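Local structure of geranyl diphosphate synthase small subunit (Antirrhinum majus, 3QKC) at the interface of chains A and B. The protein serves as the small, probably regulatory, subunit of geranyl diphosphate synthase, the prenyltransferase that joins dimethylallyl and isopentenyl diphosphates into geranyl diphosphate. Residues are numbered along the deposited sequence; one frame, centred on the assembly and turned at random. Chains: chain A/B, Geranyl diphosphate synthase small subunit.

Contact 1: the interface of chains A and B. Residues chain A 149, 154, 157-158; chain B 33, 110, 113-114.
B:Leu110 meets A:Gln157 and A:Tyr158 with its forked end, while A:Val154 packs beside it and touches B:Val33. Aliphatic contacts come first. CD2 of B:Leu110 lies 3.7 Å from CB of A:Gln157, so the glutamine contributes the apolar foot of its side chain; the much closer approach of its amide oxygen is doubtful and carries no weight. The other methyl, CD1, packs on helix backbone, 3.6 Å from CA of A:Tyr158. With CG anti to the carbonyl carbon (chi1 -54°) and an extended second torsion, the leucine reaches both neighbours at once, as a branched, flexible residue can. An alanine in place of B:Leu110 lacks both methyls, which would probably open a gap beneath CB of A:Gln157 and the backbone of A:Tyr158. The two valines are nearly perpendicular, CG1 of A:Val154 standing 3.5 Å from CG1 of B:Val33; beta-branching gives each a short, stiff wedge. The other methyl of A:Val154, CG2, rests 3.9 Å from CB of B:Asp113, using the methylene rather than the carboxylate.

Methyls also lie against polar backbone: CG2 of A:Val154 is 3.6 Å from the carbonyl O of B:Leu110. An aromatic face is used as well: the backbone N of B:Val33 lies 4.0 Å above the plane of the A:Tyr158 ring, over its centre. Where the backbones come together, CA of A:Gly149 is 4.2 Å from CA of B:Gly114, an approach suited to residues without side chains.

In the fold, helix 153-160 of chain A and the loop before it lie against helix 105-124 of chain B, with B:Val33 added from a loop.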
loop_
_atom_site.group_PDB
_atom_site.type_symbol
_atom_site.label_atom_id
_atom_site.label_comp_id
_atom_site.label_asym_id
_atom_site.label_seq_id
_atom_site.Cartn_x
_atom_site.Cartn_y
_atom_site.Cartn_z
ATOM N N GLY A 149 2.011 -5.108 -6.403
ATOM C CA GLY A 149 2.959 -4.337 -7.221
ATOM C C GLY A 149 3.543 -4.925 -8.491
ATOM O O GLY A 149 2.848 -5.585 -9.276
ATOM N N VAL A 154 -0.051 -5.055 -10.808
ATOM C CA VAL A 154 0.288 -3.861 -11.583
ATOM C C VAL A 154 1.146 -4.239 -12.815
ATOM O O VAL A 154 1.030 -3.613 -13.870
ATOM C CB VAL A 154 0.901 -2.737 -10.655
ATOM C CG1 VAL A 154 1.632 -1.698 -11.439
ATOM C CG2 VAL A 154 -0.228 -2.054 -9.793
ATOM N N GLN A 157 -1.630 -5.519 -15.110
ATOM C CA GLN A 157 -2.390 -4.415 -15.685
ATOM C C GLN A 157 -1.571 -3.664 -16.756
ATOM O O GLN A 157 -2.122 -3.239 -17.773
ATOM C CB GLN A 157 -2.860 -3.451 -14.604
ATOM C CG GLN A 157 -3.761 -4.043 -13.503
ATOM C CD GLN A 157 -4.019 -3.021 -12.408
ATOM O OE1 GLN A 157 -3.255 -2.075 -12.250
ATOM N NE2 GLN A 157 -5.103 -3.190 -11.672
ATOM N N TYR A 158 -0.269 -3.518 -16.514
ATOM C CA TYR A 158 0.664 -2.905 -17.479
ATOM C C TYR A 158 0.599 -3.623 -18.835
ATOM O O TYR A 158 0.416 -2.979 -19.858
ATOM C CB TYR A 158 2.107 -2.839 -16.922
ATOM C CG TYR A 158 3.155 -2.192 -17.833
ATOM C CD1 TYR A 158 3.929 -2.964 -18.720
ATOM C CD2 TYR A 158 3.383 -0.820 -17.794
ATOM C CE1 TYR A 158 4.895 -2.371 -19.556
ATOM C CE2 TYR A 158 4.331 -0.216 -18.612
ATOM C CZ TYR A 158 5.087 -0.991 -19.493
ATOM O OH TYR A 158 6.022 -0.375 -20.291
ATOM N N VAL B 33 6.646 -1.867 -15.478
ATOM C CA VAL B 33 6.297 -0.709 -14.668
ATOM C C VAL B 33 7.520 -0.036 -14.078
ATOM O O VAL B 33 7.419 1.078 -13.589
ATOM C CB VAL B 33 5.268 -1.031 -13.533
ATOM C CG1 VAL B 33 3.845 -0.974 -14.074
ATOM C CG2 VAL B 33 5.575 -2.371 -12.824
ATOM N N LEU B 110 -1.353 3.007 -12.747
ATOM C CA LEU B 110 -0.699 1.747 -12.387
ATOM C C LEU B 110 0.562 1.957 -11.586
ATOM O O LEU B 110 0.826 1.235 -10.620
ATOM C CB LEU B 110 -0.278 0.970 -13.646
ATOM C CG LEU B 110 -1.387 0.723 -14.629
ATOM C CD1 LEU B 110 -0.944 -0.162 -15.809
ATOM C CD2 LEU B 110 -2.526 0.119 -13.838
ATOM N N ASP B 113 -0.062 2.943 -8.093
ATOM C CA ASP B 113 -0.518 1.791 -7.324
ATOM C C ASP B 113 0.588 0.827 -6.983
ATOM O O ASP B 113 0.529 0.176 -5.936
ATOM C CB ASP B 113 -1.656 1.062 -8.035
ATOM C CG ASP B 113 -2.921 1.876 -8.049
ATOM O OD1 ASP B 113 -2.948 2.941 -7.388
ATOM O OD2 ASP B 113 -3.887 1.467 -8.705
ATOM N N GLY B 114 1.577 0.712 -7.878
ATOM C CA GLY B 114 2.746 -0.138 -7.618
ATOM C C GLY B 114 3.670 0.474 -6.595
ATOM O O GLY B 114 4.199 -0.220 -5.737
#

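Contact 2: the interface of chains A and B. Residues chain A 116-117, 120, 145; chain B 116-117, 120, 145.
A:Thr145 faces B:Pro117 and B:Leu120 across the two-fold symmetric stretch where each chain presents the same four residues to its copy. Its side chain begins at CB, which lies 3.7 Å from the carbonyl O of B:Pro117. Beyond CB the chain forks. The hydroxyl OG1 takes the position between the backbone N and the carbonyl carbon (chi1 60°), which leaves the methyl CG2 to point towards chain B. That methyl, the apolar tip, is again 3.7 Å from the same carbonyl oxygen and 4.0 Å from CB of B:Leu120. Threonine suits the place because it is small enough to let two helices approach, yet still offers one methyl as packing surface.

B:Pro117 answers with its ring: CB lies 3.7 Å from the backbone O of A:Thr145 and 4.0 Å from its CA. The closed ring presents a compact apolar surface with little freedom to turn. The exchanged pair, A:Pro117 with B:Thr145, repeats this arrangement.

Nearer the axis, residues meet their own counterparts. The CG2 methyls of A:Ile116 and B:Ile116 stand 4.0 Å apart; each is anti to its own backbone N, so the short branch, not the longer CG1 arm, makes the contact. The side chains of A:Leu120 and B:Leu120 run slantwise against one another and turn their CD1 methyls together, although the modelled separation is too short to be trusted. Branched aliphatic residues fit such self-pairing, where like charges would face each other.

Together these residues form an apolar, symmetric helix-packing surface. It joins the two copies in the deposited assembly, and the same helices may pack against the large subunit in the heteromeric synthase, which this structure alone does not show.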
loop_
_atom_site.group_PDB
_atom_site.type_symbol
_atom_site.label_atom_id
_atom_site.label_comp_id
_atom_site.label_asym_id
_atom_site.label_seq_id
_atom_site.Cartn_x
_atom_site.Cartn_y
_atom_site.Cartn_z
ATOM N N ILE A 116 -5.543 0.264 -0.468
ATOM C CA ILE A 116 -4.283 -0.488 -0.522
ATOM C C ILE A 116 -3.555 -0.631 0.817
ATOM O O ILE A 116 -3.317 -1.750 1.226
ATOM C CB ILE A 116 -3.339 -0.034 -1.647
ATOM C CG1 ILE A 116 -3.978 -0.359 -3.002
ATOM C CG2 ILE A 116 -1.988 -0.786 -1.541
ATOM C CD1 ILE A 116 -3.386 0.398 -4.193
ATOM N N PRO A 117 -3.204 0.477 1.503
ATOM C CA PRO A 117 -2.492 0.337 2.778
ATOM C C PRO A 117 -3.379 -0.123 3.960
ATOM O O PRO A 117 -2.884 -0.731 4.928
ATOM C CB PRO A 117 -1.980 1.760 3.048
ATOM C CG PRO A 117 -2.956 2.657 2.331
ATOM C CD PRO A 117 -3.264 1.886 1.072
ATOM N N LEU A 120 -3.030 -3.663 4.510
ATOM C CA LEU A 120 -1.720 -3.922 5.151
ATOM C C LEU A 120 -1.657 -3.450 6.590
ATOM O O LEU A 120 -0.948 -4.040 7.404
ATOM C CB LEU A 120 -0.568 -3.296 4.360
ATOM C CG LEU A 120 -0.512 -3.688 2.880
ATOM C CD1 LEU A 120 0.381 -2.725 2.133
ATOM C CD2 LEU A 120 -0.018 -5.107 2.744
ATOM N N THR A 145 2.435 -7.223 -0.190
ATOM C CA THR A 145 3.063 -6.130 -0.937
ATOM C C THR A 145 3.509 -6.605 -2.318
ATOM O O THR A 145 3.508 -5.835 -3.292
ATOM C CB THR A 145 4.271 -5.518 -0.200
ATOM O OG1 THR A 145 5.265 -6.525 0.020
ATOM C CG2 THR A 145 3.858 -4.880 1.130
ATOM N N ILE B 116 2.947 2.435 -4.010
ATOM C CA ILE B 116 2.456 2.377 -2.628
ATOM C C ILE B 116 2.968 1.171 -1.843
ATOM O O ILE B 116 3.596 1.360 -0.821
ATOM C CB ILE B 116 0.911 2.548 -2.508
ATOM C CG1 ILE B 116 0.518 3.966 -2.945
ATOM C CG2 ILE B 116 0.473 2.311 -1.071
ATOM C CD1 ILE B 116 -0.998 4.203 -3.020
ATOM N N PRO B 117 2.715 -0.069 -2.314
ATOM C CA PRO B 117 3.206 -1.223 -1.570
ATOM C C PRO B 117 4.742 -1.428 -1.635
ATOM O O PRO B 117 5.331 -2.057 -0.733
ATOM C CB PRO B 117 2.483 -2.403 -2.233
ATOM C CG PRO B 117 2.225 -1.949 -3.627
ATOM C CD PRO B 117 1.927 -0.470 -3.493
ATOM N N LEU B 120 6.472 -0.065 1.359
ATOM C CA LEU B 120 6.174 -0.938 2.502
ATOM C C LEU B 120 6.947 -2.233 2.399
ATOM O O LEU B 120 7.397 -2.760 3.410
ATOM C CB LEU B 120 4.667 -1.213 2.646
ATOM C CG LEU B 120 3.812 0.063 2.722
ATOM C CD1 LEU B 120 2.353 -0.249 2.465
ATOM C CD2 LEU B 120 3.968 0.761 4.049
ATOM N N THR B 145 1.438 2.995 6.813
ATOM C CA THR B 145 0.111 2.642 6.302
ATOM C C THR B 145 -0.875 3.722 6.707
ATOM O O THR B 145 -1.823 4.028 5.976
ATOM C CB THR B 145 -0.388 1.268 6.792
ATOM O OG1 THR B 145 -0.497 1.263 8.223
ATOM C CG2 THR B 145 0.543 0.127 6.314
#

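Contact 1 and contact 2 are neighbouring parts of one two-fold interface, with the centres of their C-alpha atoms about 13 Å apart. Helix 105-124 of chain B runs through both: residues 110 to 114 serve contact 1, and residues 116 to 120 carry on into contact 2. In chain A, helix 105-126 and helix 134-148 both supply contact 2, and the latter ends just before the glycine of contact 1. Contact 2 straddles the axis, whereas contact 1 lies to one side and has a twin with the chains exchanged. The long helix thus links central and flanking packing into one continuous surface between the two chains of the deposited assembly.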